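Local structure of alkyltransferase-like protein 1 (Schizosaccharomyces pombe, 3GYH) at residues A13-P18 and H53-R58. The protein recognises O6-alkylguanine lesions, bends the DNA, flips the damaged base into a hydrophobic pocket and so presents the lesion to nucleotide excision repair. Residues are numbered along the deposited sequence; the frame is centred on the assembly and turned at random.
Sequences AVCEIP and HVPWHR. With PBO (1-pyridin-3-ylbutan-1-one), chain D; nucleotides of chain B.
Behind the alkylguanine pocket of this MGMT-family DNA-binding domain, the type I turn from V14 to I17, on helix 3-14, meets the pocket-forming loop 53-58, with P55 and R58 touching V14, C15 and I17. The pyrrolidine of P55 sits against the turn, with CD 3.7 Å from C15 SG and 3.9 Å from V14 CG1, which stands anti to the backbone N (chi1 178°). C15 SG lies 3.8 Å from both CG1 and CG2 of V54. The I17 and R58 side chains run alongside each other in opposing senses: I17 CD1 lies 3.7 Å from R58 CB, and I17 CG2 packs on the same aliphatic stem. Extended from CG to NE, that stem carries R58 NH1 to 2.9 Å from I17 O, while P18 O lies above the guanidinium plane, toward its rim; NH2 forms a salt bridge with E85. On the pocket side, W56 O accepts a 2.8 Å hydrogen bond from N2 of DG7 of chain B, and C11 of the pyridyloxobutyl adduct PBO lies over the centre of one indole face. R69, which probes the flipped base, is close to this indole. Thus apolar packing holds the loop against the turn, and the R58–E85 salt bridge ties it to helix 76-85, while W56 offers an aromatic face to the alkyl chain and a backbone acceptor to the guanine amino group.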
ATOM      1  N   ALA A  13      11.246   3.310   0.405  1.00 74.99           N
ATOM      2  CA  ALA A  13      10.278   3.866  -0.531  1.00 73.21           C
ATOM      3  C   ALA A  13       8.923   4.136   0.104  1.00 72.74           C
ATOM      4  O   ALA A  13       8.450   5.267   0.119  1.00 71.73           O
ATOM      5  CB  ALA A  13      10.120   2.946  -1.701  1.00 72.95           C
ATOM      6  N   VAL A  14       8.300   3.080   0.618  1.00 73.48           N
ATOM      7  CA  VAL A  14       6.951   3.161   1.159  1.00 73.77           C
ATOM      8  C   VAL A  14       6.899   4.209   2.241  1.00 75.44           C
ATOM      9  O   VAL A  14       5.855   4.795   2.499  1.00 75.57           O
ATOM     10  CB  VAL A  14       6.516   1.832   1.775  1.00 73.69           C
ATOM     11  CG1 VAL A  14       5.129   1.962   2.382  1.00 70.34           C
ATOM     12  CG2 VAL A  14       6.555   0.727   0.716  1.00 73.09           C
ATOM     13  N   CYS A  15       8.043   4.447   2.868  1.00 76.95           N
ATOM     14  CA  CYS A  15       8.135   5.396   3.962  1.00 78.11           C
ATOM     15  C   CYS A  15       8.192   6.824   3.454  1.00 79.00           C
ATOM     16  O   CYS A  15       8.171   7.767   4.248  1.00 79.03           O
ATOM     17  CB  CYS A  15       9.373   5.103   4.812  1.00 78.72           C
ATOM     18  SG  CYS A  15       9.044   4.101   6.260  1.00 78.03           S
ATOM     19  N   GLU A  16       8.272   6.983   2.136  1.00 79.81           N
ATOM     20  CA  GLU A  16       8.306   8.311   1.529  1.00 81.36           C
ATOM     21  C   GLU A  16       6.944   8.776   1.033  1.00 81.55           C
ATOM     22  O   GLU A  16       6.852   9.737   0.275  1.00 82.16           O
ATOM     23  CB  GLU A  16       9.300   8.344   0.378  1.00 81.56           C
ATOM     24  CG  GLU A  16      10.708   8.023   0.787  1.00 85.20           C
ATOM     25  CD  GLU A  16      11.688   8.202  -0.351  1.00 91.13           C
ATOM     26  OE1 GLU A  16      12.832   8.637  -0.089  1.00 93.90           O
ATOM     27  OE2 GLU A  16      11.313   7.910  -1.511  1.00 94.68           O
ATOM     28  N   ILE A  17       5.886   8.090   1.449  1.00 82.73           N
ATOM     29  CA  ILE A  17       4.529   8.523   1.118  1.00 83.66           C
ATOM     30  C   ILE A  17       4.026   9.494   2.184  1.00 84.37           C
ATOM     31  O   ILE A  17       4.093   9.199   3.385  1.00 84.18           O
ATOM     32  CB  ILE A  17       3.542   7.329   0.991  1.00 83.51           C
ATOM     33  CG1 ILE A  17       4.110   6.243   0.073  1.00 82.29           C
ATOM     34  CG2 ILE A  17       2.187   7.807   0.480  1.00 84.46           C
ATOM     35  CD1 ILE A  17       3.263   4.971   0.011  1.00 81.66           C
ATOM     36  N   PRO A  18       3.533  10.666   1.747  1.00 84.74           N
ATOM     37  CA  PRO A  18       3.060  11.684   2.674  1.00 84.58           C
ATOM     38  C   PRO A  18       1.725  11.303   3.279  1.00 84.65           C
ATOM     39  O   PRO A  18       0.954  10.557   2.674  1.00 83.96           O
ATOM     40  CB  PRO A  18       2.899  12.917   1.788  1.00 84.83           C
ATOM     41  CG  PRO A  18       2.638  12.368   0.443  1.00 85.16           C
ATOM     42  CD  PRO A  18       3.435  11.104   0.346  1.00 84.35           C
ATOM     43  N   HIS A  53       6.690   1.329  12.231  1.00 89.76           N
ATOM     44  CA  HIS A  53       6.400   2.742  12.068  1.00 89.02           C
ATOM     45  C   HIS A  53       6.484   3.090  10.587  1.00 88.05           C
ATOM     46  O   HIS A  53       7.108   4.076  10.197  1.00 88.87           O
ATOM     47  CB  HIS A  53       7.355   3.600  12.912  1.00 89.24           C
ATOM     48  CG  HIS A  53       6.957   3.716  14.356  1.00 90.35           C
ATOM     49  ND1 HIS A  53       5.973   4.580  14.794  1.00 91.66           N
ATOM     50  CD2 HIS A  53       7.418   3.083  15.463  1.00 91.62           C
ATOM     51  CE1 HIS A  53       5.842   4.472  16.106  1.00 90.19           C
ATOM     52  NE2 HIS A  53       6.707   3.570  16.536  1.00 91.72           N
ATOM     53  N   VAL A  54       5.845   2.258   9.767  1.00 86.69           N
ATOM     54  CA  VAL A  54       5.937   2.351   8.305  1.00 84.36           C
ATOM     55  C   VAL A  54       4.542   2.409   7.708  1.00 82.50           C
ATOM     56  O   VAL A  54       3.658   1.653   8.105  1.00 82.66           O
ATOM     57  CB  VAL A  54       6.662   1.125   7.694  1.00 84.35           C
ATOM     58  CG1 VAL A  54       6.638   1.187   6.175  1.00 83.78           C
ATOM     59  CG2 VAL A  54       8.088   1.033   8.208  1.00 83.23           C
ATOM     60  N   PRO A  55       4.351   3.291   6.727  1.00 80.70           N
ATOM     61  CA  PRO A  55       3.030   3.658   6.265  1.00 79.04           C
ATOM     62  C   PRO A  55       2.459   2.561   5.385  1.00 77.46           C
ATOM     63  O   PRO A  55       2.002   2.821   4.282  1.00 76.43           O
ATOM     64  CB  PRO A  55       3.291   4.909   5.428  1.00 79.51           C
ATOM     65  CG  PRO A  55       4.797   5.012   5.269  1.00 79.70           C
ATOM     66  CD  PRO A  55       5.405   3.797   5.839  1.00 80.42           C
ATOM     67  N   TRP A  56       2.492   1.337   5.881  1.00 77.12           N
ATOM     68  CA  TRP A  56       2.015   0.208   5.111  1.00 78.62           C
ATOM     69  C   TRP A  56       0.595   0.432   4.597  1.00 78.07           C
ATOM     70  O   TRP A  56       0.180  -0.172   3.606  1.00 77.31           O
ATOM     71  CB  TRP A  56       2.102  -1.085   5.925  1.00 78.65           C
ATOM     72  CG  TRP A  56       1.250  -1.068   7.134  1.00 84.92           C
ATOM     73  CD1 TRP A  56       1.619  -0.684   8.391  1.00 89.05           C
ATOM     74  CD2 TRP A  56      -0.134  -1.441   7.215  1.00 89.74           C
ATOM     75  NE1 TRP A  56       0.551  -0.802   9.254  1.00 90.70           N
ATOM     76  CE2 TRP A  56      -0.536  -1.263   8.557  1.00 90.00           C
ATOM     77  CE3 TRP A  56      -1.072  -1.912   6.286  1.00 90.25           C
ATOM     78  CZ2 TRP A  56      -1.836  -1.538   8.995  1.00 89.93           C
ATOM     79  CZ3 TRP A  56      -2.366  -2.186   6.727  1.00 89.61           C
ATOM     80  CH2 TRP A  56      -2.732  -1.996   8.068  1.00 88.27           C
ATOM     81  N   HIS A  57      -0.155   1.302   5.268  1.00 77.78           N
ATOM     82  CA  HIS A  57      -1.545   1.533   4.877  1.00 77.26           C
ATOM     83  C   HIS A  57      -1.636   2.342   3.596  1.00 75.79           C
ATOM     84  O   HIS A  57      -2.673   2.359   2.949  1.00 75.39           O
ATOM     85  CB  HIS A  57      -2.334   2.215   5.991  1.00 77.71           C
ATOM     86  CG  HIS A  57      -1.619   3.370   6.614  1.00 81.69           C
ATOM     87  ND1 HIS A  57      -0.628   3.208   7.560  1.00 84.95           N
ATOM     88  CD2 HIS A  57      -1.747   4.705   6.424  1.00 84.97           C
ATOM     89  CE1 HIS A  57      -0.178   4.396   7.927  1.00 87.80           C
ATOM     90  NE2 HIS A  57      -0.837   5.321   7.250  1.00 85.96           N
ATOM     91  N   ARG A  58      -0.548   3.008   3.238  1.00 74.26           N
ATOM     92  CA  ARG A  58      -0.569   3.944   2.133  1.00 74.69           C
ATOM     93  C   ARG A  58      -0.258   3.252   0.811  1.00 74.27           C
ATOM     94  O   ARG A  58       0.214   3.878  -0.140  1.00 73.73           O
ATOM     95  CB  ARG A  58       0.420   5.078   2.382  1.00 75.15           C
ATOM     96  CG  ARG A  58      -0.118   6.134   3.300  1.00 76.55           C
ATOM     97  CD  ARG A  58       1.013   6.836   3.990  1.00 80.54           C
ATOM     98  NE  ARG A  58       0.556   7.514   5.196  1.00 83.90           N
ATOM     99  CZ  ARG A  58       1.350   8.187   6.018  1.00 84.20           C
ATOM    100  NH1 ARG A  58       2.651   8.270   5.761  1.00 84.68           N
ATOM    101  NH2 ARG A  58       0.840   8.781   7.092  1.00 85.56           N
TER
HETATM  102  C10 PBO D 200       1.108  -4.974   6.404  1.00 61.98           C
HETATM  103  C11 PBO D 200       0.488  -4.480   7.718  1.00 65.21           C
HETATM  104  C12 PBO D 200      -0.209  -5.545   8.581  1.00 65.77           C
HETATM  105  C13 PBO D 200      -0.044  -5.227  10.061  1.00 65.67           C
HETATM  106  C14 PBO D 200      -1.193  -4.825  10.945  1.00 67.52           C
HETATM  107  C15 PBO D 200      -2.503  -5.225  10.669  1.00 68.70           C
HETATM  108  C16 PBO D 200      -3.521  -4.820  11.533  1.00 69.54           C
HETATM  109  C17 PBO D 200      -3.208  -4.036  12.647  1.00 68.24           C
HETATM  110  N1' PBO D 200      -1.934  -3.672  12.889  1.00 65.90           N
HETATM  111  C18 PBO D 200      -0.936  -4.043  12.078  1.00 64.49           C
HETATM  112  O13 PBO D 200       1.059  -5.297  10.578  1.00 67.66           O
ATOM    113  P    DG B   7      -1.920 -12.177   0.994  1.00 69.95           P
ATOM    114  OP1  DG B   7      -0.515 -11.776   1.348  1.00 66.83           O
ATOM    115  OP2  DG B   7      -2.920 -12.497   2.090  1.00 74.83           O
ATOM    116  O5'  DG B   7      -2.612 -10.978   0.184  1.00 68.76           O
ATOM    117  C5'  DG B   7      -1.905 -10.277  -0.818  1.00 61.58           C
ATOM    118  C4'  DG B   7      -2.674  -9.009  -1.130  1.00 55.72           C
ATOM    119  O4'  DG B   7      -2.954  -8.343   0.096  1.00 52.05           O
ATOM    120  C3'  DG B   7      -1.713  -8.124  -1.898  1.00 53.56           C
ATOM    121  O3'  DG B   7      -2.463  -7.247  -2.747  1.00 52.73           O
ATOM    122  C2'  DG B   7      -1.000  -7.351  -0.809  1.00 52.55           C
ATOM    123  C1'  DG B   7      -2.085  -7.222   0.240  1.00 54.97           C
ATOM    124  N9   DG B   7      -1.541  -7.161   1.607  1.00 56.02           N
ATOM    125  C8   DG B   7      -1.415  -8.191   2.445  1.00 61.86           C
ATOM    126  N7   DG B   7      -0.901  -7.736   3.619  1.00 62.14           N
ATOM    127  C5   DG B   7      -0.702  -6.407   3.498  1.00 58.56           C
ATOM    128  C6   DG B   7      -0.206  -5.431   4.360  1.00 57.41           C
ATOM    129  O6   DG B   7       0.196  -5.763   5.629  1.00 60.58           O
ATOM    130  N1   DG B   7      -0.148  -4.157   3.927  1.00 56.86           N
ATOM    131  C2   DG B   7      -0.559  -3.843   2.677  1.00 56.66           C
ATOM    132  N2   DG B   7      -0.491  -2.564   2.255  1.00 57.28           N
ATOM    133  N3   DG B   7      -1.038  -4.777   1.827  1.00 57.26           N
ATOM    134  C4   DG B   7      -1.118  -6.060   2.222  1.00 56.86           C
TER